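Local coordinates for protein mediator of RNA polymerase II transcription subunit 6 (Schizosaccharomyces pombe, PDB 4H61) that serves in the Mediator complex, the coactivator that conveys signals from gene-specific regulatory proteins to the RNA polymerase II machinery, at residues Ser63-Ile75 against Ile86-Leu100. Residues are numbered along the deposited sequence; the frame is centred on the assembly and turned at random.
Sequences SQLKRLTGIQFVI and IQKQNRLNENEVKPL
Gln72 and Gln89 face each other in an antiparallel beta hairpin, the first two strands of a four-stranded sheet, and illustrate how buried amides are paid for in hydrogen bonds. The backbone supplies the regular part: Gly70 with Arg91, Gln72 with Gln89 and Val74 with Gln87 are hydrogen-bonded pairs, each exchanging two N-H···O bonds. On the face that carries these glutamines a chain of side-chain hydrogen bonds is added. Gln89 NE2 donates to Gln72 OE1 at 3.1 Å, in the carbonyl plane of the acceptor, and the two amides lie nearly coplanar, 28° apart. Gln89 OE1 in turn accepts from Gln87 NE2 at 2.8 Å, a pattern consistent with the way round the Gln89 amide is placed. At the other end of the chain, Gln72 NE2 gives a hydrogen to Leu65 O (2.8 Å), in helix 61-66, and another to Asn43 OD1. Leu65 O also takes Leu68 N, from the opposite face of its carbonyl plane. An alanine in place of Gln72 would probably leave Gln89 NE2 without its acceptor and untie Leu65 O from the sheet. Beside this amide runs Arg91: with CG anti to the backbone N (chi1 175°), its chain passes the Gln72 amide, Arg91 CD 3.3 Å from Gln72 OE1. Its guanidinium bonds to the loop that follows, NE to Asn93 O and NH2 weakly to Glu94 O, while Lys66 CA lies over the rim of one face. The other side of the hairpin is mixed, with Lys88 and Asn90 among Ile71, Phe73, Ile75 and Ile86: Phe73 and Lys88 lie side by side, and Ile71 CD1 meets Leu100 CD1 on the third strand. There the aliphatic part of the lysine does the touching, Lys88 CD standing 3.5 Å from Phe73 CE1.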
loop_
_atom_site.group_PDB
_atom_site.type_symbol
_atom_site.label_atom_id
_atom_site.label_comp_id
_atom_site.label_asym_id
_atom_site.label_seq_id
_atom_site.Cartn_x
_atom_site.Cartn_y
_atom_site.Cartn_z
ATOM N N SER A 63 7.423 -8.074 -5.201
ATOM C CA SER A 63 8.693 -8.771 -5.088
ATOM C C SER A 63 9.810 -7.752 -4.905
ATOM O O SER A 63 10.776 -8.000 -4.185
ATOM C CB SER A 63 8.949 -9.686 -6.291
ATOM O OG SER A 63 9.171 -8.938 -7.469
ATOM N N GLN A 64 9.666 -6.595 -5.537
ATOM C CA GLN A 64 10.636 -5.523 -5.354
ATOM C C GLN A 64 10.628 -4.984 -3.920
ATOM O O GLN A 64 11.681 -4.666 -3.358
ATOM C CB GLN A 64 10.392 -4.395 -6.356
ATOM C CG GLN A 64 10.879 -4.701 -7.766
ATOM C CD GLN A 64 12.396 -4.786 -7.859
ATOM O OE1 GLN A 64 13.110 -4.492 -6.897
ATOM N NE2 GLN A 64 12.893 -5.188 -9.023
ATOM N N LEU A 65 9.441 -4.895 -3.327
ATOM C CA LEU A 65 9.312 -4.389 -1.966
ATOM C C LEU A 65 9.936 -5.308 -0.908
ATOM O O LEU A 65 10.392 -4.836 0.134
ATOM C CB LEU A 65 7.846 -4.100 -1.629
ATOM C CG LEU A 65 7.235 -2.948 -2.433
ATOM C CD1 LEU A 65 5.735 -2.777 -2.165
ATOM C CD2 LEU A 65 7.989 -1.657 -2.157
ATOM N N LYS A 66 9.960 -6.612 -1.169
ATOM C CA LYS A 66 10.496 -7.550 -0.181
ATOM C C LYS A 66 11.970 -7.281 0.110
ATOM O O LYS A 66 12.427 -7.436 1.246
ATOM C CB LYS A 66 10.260 -9.005 -0.603
ATOM C CG LYS A 66 8.807 -9.452 -0.460
ATOM C CD LYS A 66 8.543 -10.810 -1.114
ATOM C CE LYS A 66 9.113 -11.979 -0.306
ATOM N NZ LYS A 66 8.898 -13.288 -1.006
ATOM N N ARG A 67 12.693 -6.827 -0.909
ATOM C CA ARG A 67 14.127 -6.562 -0.799
ATOM C C ARG A 67 14.446 -5.237 -0.113
ATOM O O ARG A 67 15.612 -4.902 0.076
ATOM C CB ARG A 67 14.767 -6.549 -2.191
ATOM C CG ARG A 67 14.078 -7.449 -3.205
ATOM C CD ARG A 67 14.570 -7.149 -4.604
ATOM N NE ARG A 67 16.014 -6.957 -4.618
ATOM C CZ ARG A 67 16.624 -5.904 -5.153
ATOM N NH1 ARG A 67 15.916 -4.945 -5.730
ATOM N NH2 ARG A 67 17.945 -5.820 -5.117
ATOM N N LEU A 68 13.420 -4.469 0.241
ATOM C CA LEU A 68 13.645 -3.143 0.810
ATOM C C LEU A 68 13.049 -2.999 2.204
ATOM O O LEU A 68 12.178 -3.778 2.597
ATOM C CB LEU A 68 13.064 -2.071 -0.113
ATOM C CG LEU A 68 13.470 -2.166 -1.583
ATOM C CD1 LEU A 68 12.656 -1.196 -2.397
ATOM C CD2 LEU A 68 14.963 -1.898 -1.764
ATOM N N THR A 69 13.528 -2.003 2.945
ATOM C CA THR A 69 12.982 -1.674 4.265
ATOM C C THR A 69 12.542 -0.214 4.309
ATOM O O THR A 69 13.161 0.654 3.684
ATOM C CB THR A 69 14.000 -1.945 5.398
ATOM O OG1 THR A 69 15.162 -1.123 5.222
ATOM C CG2 THR A 69 14.436 -3.392 5.393
ATOM N N GLY A 70 11.463 0.057 5.037
ATOM C CA GLY A 70 10.917 1.399 5.118
ATOM C C GLY A 70 9.432 1.442 4.834
ATOM O O GLY A 70 8.795 0.392 4.685
ATOM N N ILE A 71 8.878 2.654 4.763
ATOM C CA ILE A 71 7.460 2.842 4.440
ATOM C C ILE A 71 7.091 2.225 3.082
ATOM O O ILE A 71 7.800 2.410 2.086
ATOM C CB ILE A 71 7.072 4.339 4.437
ATOM C CG1 ILE A 71 7.352 4.970 5.803
ATOM C CG2 ILE A 71 5.612 4.526 4.063
ATOM C CD1 ILE A 71 6.787 4.198 6.941
ATOM N N GLN A 72 5.989 1.484 3.046
ATOM C CA GLN A 72 5.544 0.841 1.813
ATOM C C GLN A 72 4.035 0.919 1.691
ATOM O O GLN A 72 3.321 0.924 2.698
ATOM C CB GLN A 72 5.973 -0.635 1.758
ATOM C CG GLN A 72 7.469 -0.872 1.903
ATOM C CD GLN A 72 7.883 -2.329 1.647
ATOM O OE1 GLN A 72 7.106 -3.272 1.870
ATOM N NE2 GLN A 72 9.117 -2.511 1.174
ATOM N N PHE A 73 3.558 0.976 0.454
ATOM C CA PHE A 73 2.131 0.900 0.175
ATOM C C PHE A 73 1.848 -0.328 -0.675
ATOM O O PHE A 73 2.475 -0.534 -1.715
ATOM C CB PHE A 73 1.657 2.158 -0.549
ATOM C CG PHE A 73 1.777 3.404 0.278
ATOM C CD1 PHE A 73 0.783 3.747 1.187
ATOM C CD2 PHE A 73 2.893 4.222 0.165
ATOM C CE1 PHE A 73 0.893 4.889 1.959
ATOM C CE2 PHE A 73 3.013 5.374 0.938
ATOM C CZ PHE A 73 2.012 5.708 1.834
ATOM N N VAL A 74 0.915 -1.157 -0.226
ATOM C CA VAL A 74 0.567 -2.350 -0.976
ATOM C C VAL A 74 -0.940 -2.499 -1.067
ATOM O O VAL A 74 -1.685 -1.985 -0.225
ATOM C CB VAL A 74 1.175 -3.632 -0.349
ATOM C CG1 VAL A 74 2.683 -3.495 -0.209
ATOM C CG2 VAL A 74 0.537 -3.924 1.004
ATOM N N ILE A 75 -1.381 -3.197 -2.106
ATOM C CA ILE A 75 -2.784 -3.532 -2.266
ATOM C C ILE A 75 -3.047 -4.838 -1.537
ATOM O O ILE A 75 -2.345 -5.830 -1.751
ATOM C CB ILE A 75 -3.126 -3.687 -3.749
ATOM C CG1 ILE A 75 -2.798 -2.386 -4.491
ATOM C CG2 ILE A 75 -4.586 -4.089 -3.922
ATOM C CD1 ILE A 75 -2.795 -2.518 -5.988
ATOM N N ILE A 86 -5.827 -0.413 0.378
ATOM C CA ILE A 86 -4.387 -0.191 0.388
ATOM C C ILE A 86 -3.885 -0.089 1.811
ATOM O O ILE A 86 -4.552 0.494 2.662
ATOM C CB ILE A 86 -4.040 1.104 -0.366
ATOM C CG1 ILE A 86 -4.450 0.976 -1.835
ATOM C CG2 ILE A 86 -2.563 1.427 -0.249
ATOM C CD1 ILE A 86 -4.292 2.243 -2.614
ATOM N N GLN A 87 -2.715 -0.663 2.072
ATOM C CA GLN A 87 -2.128 -0.629 3.403
ATOM C C GLN A 87 -0.766 0.047 3.410
ATOM O O GLN A 87 0.117 -0.301 2.619
ATOM C CB GLN A 87 -1.989 -2.047 3.939
ATOM C CG GLN A 87 -1.039 -2.181 5.104
ATOM C CD GLN A 87 -1.054 -3.577 5.688
ATOM O OE1 GLN A 87 -2.118 -4.106 6.015
ATOM N NE2 GLN A 87 0.126 -4.191 5.813
ATOM N N LYS A 88 -0.610 1.026 4.298
ATOM C CA LYS A 88 0.689 1.627 4.573
ATOM C C LYS A 88 1.349 0.763 5.630
ATOM O O LYS A 88 0.728 0.437 6.641
ATOM C CB LYS A 88 0.524 3.072 5.067
ATOM C CG LYS A 88 1.780 3.744 5.643
ATOM C CD LYS A 88 1.776 5.232 5.277
ATOM C CE LYS A 88 2.189 6.171 6.404
ATOM N NZ LYS A 88 1.036 6.626 7.233
ATOM N N GLN A 89 2.598 0.378 5.390
ATOM C CA GLN A 89 3.303 -0.492 6.318
ATOM C C GLN A 89 4.787 -0.134 6.408
ATOM O O GLN A 89 5.377 0.377 5.458
ATOM C CB GLN A 89 3.149 -1.950 5.886
ATOM C CG GLN A 89 4.062 -2.357 4.727
ATOM C CD GLN A 89 3.624 -3.648 4.051
ATOM O OE1 GLN A 89 2.510 -4.130 4.264
ATOM N NE2 GLN A 89 4.505 -4.213 3.232
ATOM N N ASN A 90 5.389 -0.383 7.560
ATOM C CA ASN A 90 6.814 -0.223 7.677
ATOM C C ASN A 90 7.457 -1.591 7.603
ATOM O O ASN A 90 7.297 -2.404 8.509
ATOM C CB ASN A 90 7.182 0.447 8.992
ATOM C CG ASN A 90 8.683 0.629 9.147
ATOM O OD1 ASN A 90 9.422 0.682 8.156
ATOM N ND2 ASN A 90 9.145 0.709 10.390
ATOM N N ARG A 91 8.181 -1.856 6.524
ATOM C CA ARG A 91 8.788 -3.166 6.356
ATOM C C ARG A 91 10.126 -3.248 7.077
ATOM O O ARG A 91 11.061 -2.516 6.756
ATOM C CB ARG A 91 8.943 -3.490 4.871
ATOM C CG ARG A 91 9.683 -4.775 4.609
ATOM C CD ARG A 91 9.280 -5.378 3.282
ATOM N NE ARG A 91 9.147 -6.816 3.440
ATOM C CZ ARG A 91 8.010 -7.482 3.298
ATOM N NH1 ARG A 91 6.901 -6.842 2.956
ATOM N NH2 ARG A 91 7.995 -8.797 3.478
ATOM N N LEU A 92 10.211 -4.142 8.055
ATOM C CA LEU A 92 11.395 -4.237 8.911
ATOM C C LEU A 92 12.487 -5.037 8.235
ATOM O O LEU A 92 13.664 -4.715 8.367
ATOM C CB LEU A 92 11.047 -4.866 10.259
ATOM C CG LEU A 92 10.467 -3.972 11.363
ATOM C CD1 LEU A 92 9.594 -2.852 10.821
ATOM C CD2 LEU A 92 9.669 -4.837 12.329
ATOM N N ASN A 93 12.078 -6.082 7.520
ATOM C CA ASN A 93 12.974 -6.906 6.710
ATOM C C ASN A 93 12.174 -7.770 5.740
ATOM O O ASN A 93 11.036 -7.451 5.407
ATOM C CB ASN A 93 13.847 -7.786 7.591
ATOM C CG ASN A 93 13.058 -8.485 8.672
ATOM O OD1 ASN A 93 12.131 -9.254 8.390
ATOM N ND2 ASN A 93 13.423 -8.226 9.925
ATOM N N GLU A 94 12.756 -8.878 5.304
ATOM C CA GLU A 94 12.117 -9.697 4.278
ATOM C C GLU A 94 10.978 -10.534 4.834
ATOM O O GLU A 94 10.173 -11.080 4.080
ATOM C CB GLU A 94 13.152 -10.591 3.603
ATOM C CG GLU A 94 14.392 -9.834 3.182
ATOM C CD GLU A 94 15.376 -10.687 2.416
ATOM O OE1 GLU A 94 15.379 -11.927 2.606
ATOM O OE2 GLU A 94 16.149 -10.110 1.619
ATOM N N ASN A 95 10.904 -10.616 6.158
ATOM C CA ASN A 95 9.911 -11.459 6.811
ATOM C C ASN A 95 8.937 -10.693 7.683
ATOM O O ASN A 95 7.914 -11.234 8.086
ATOM C CB ASN A 95 10.595 -12.526 7.672
ATOM C CG ASN A 95 11.500 -13.432 6.868
ATOM O OD1 ASN A 95 11.116 -13.939 5.810
ATOM N ND2 ASN A 95 12.718 -13.633 7.358
ATOM N N GLU A 96 9.257 -9.447 8.006
ATOM C CA GLU A 96 8.414 -8.703 8.930
ATOM C C GLU A 96 7.943 -7.367 8.382
ATOM O O GLU A 96 8.655 -6.684 7.640
ATOM C CB GLU A 96 9.105 -8.509 10.278
ATOM C CG GLU A 96 9.247 -9.787 11.077
ATOM C CD GLU A 96 9.578 -9.525 12.531
ATOM O OE1 GLU A 96 10.025 -10.474 13.216
ATOM O OE2 GLU A 96 9.383 -8.372 12.982
ATOM N N VAL A 97 6.728 -7.008 8.776
ATOM C CA VAL A 97 6.091 -5.790 8.328
ATOM C C VAL A 97 5.223 -5.257 9.463
ATOM O O VAL A 97 4.588 -6.030 10.175
ATOM C CB VAL A 97 5.251 -6.085 7.073
ATOM C CG1 VAL A 97 4.000 -5.240 7.029
ATOM C CG2 VAL A 97 6.092 -5.897 5.830
ATOM N N LYS A 98 5.212 -3.943 9.663
ATOM C CA LYS A 98 4.333 -3.364 10.672
ATOM C C LYS A 98 3.274 -2.500 10.008
ATOM O O LYS A 98 3.583 -1.476 9.402
ATOM C CB LYS A 98 5.112 -2.565 11.714
ATOM C CG LYS A 98 4.219 -1.998 12.802
ATOM C CD LYS A 98 5.001 -1.164 13.807
ATOM C CE LYS A 98 4.078 -0.549 14.858
ATOM N NZ LYS A 98 3.020 0.299 14.235
ATOM N N PRO A 99 2.015 -2.927 10.101
ATOM C CA PRO A 99 0.907 -2.183 9.494
ATOM C C PRO A 99 0.719 -0.860 10.214
ATOM O O PRO A 99 0.641 -0.849 11.444
ATOM C CB PRO A 99 -0.302 -3.093 9.734
ATOM C CG PRO A 99 0.287 -4.457 9.995
ATOM C CD PRO A 99 1.576 -4.190 10.710
ATOM N N LEU A 100 0.660 0.232 9.457
ATOM C CA LEU A 100 0.569 1.569 10.032
ATOM C C LEU A 100 -0.837 2.130 9.905
ATOM O O LEU A 100 -1.444 2.522 10.902
ATOM C CB LEU A 100 1.583 2.507 9.375
ATOM C CG LEU A 100 3.023 2.112 9.695
ATOM C CD1 LEU A 100 4.048 3.070 9.052
ATOM C CD2 LEU A 100 3.179 2.029 11.207
#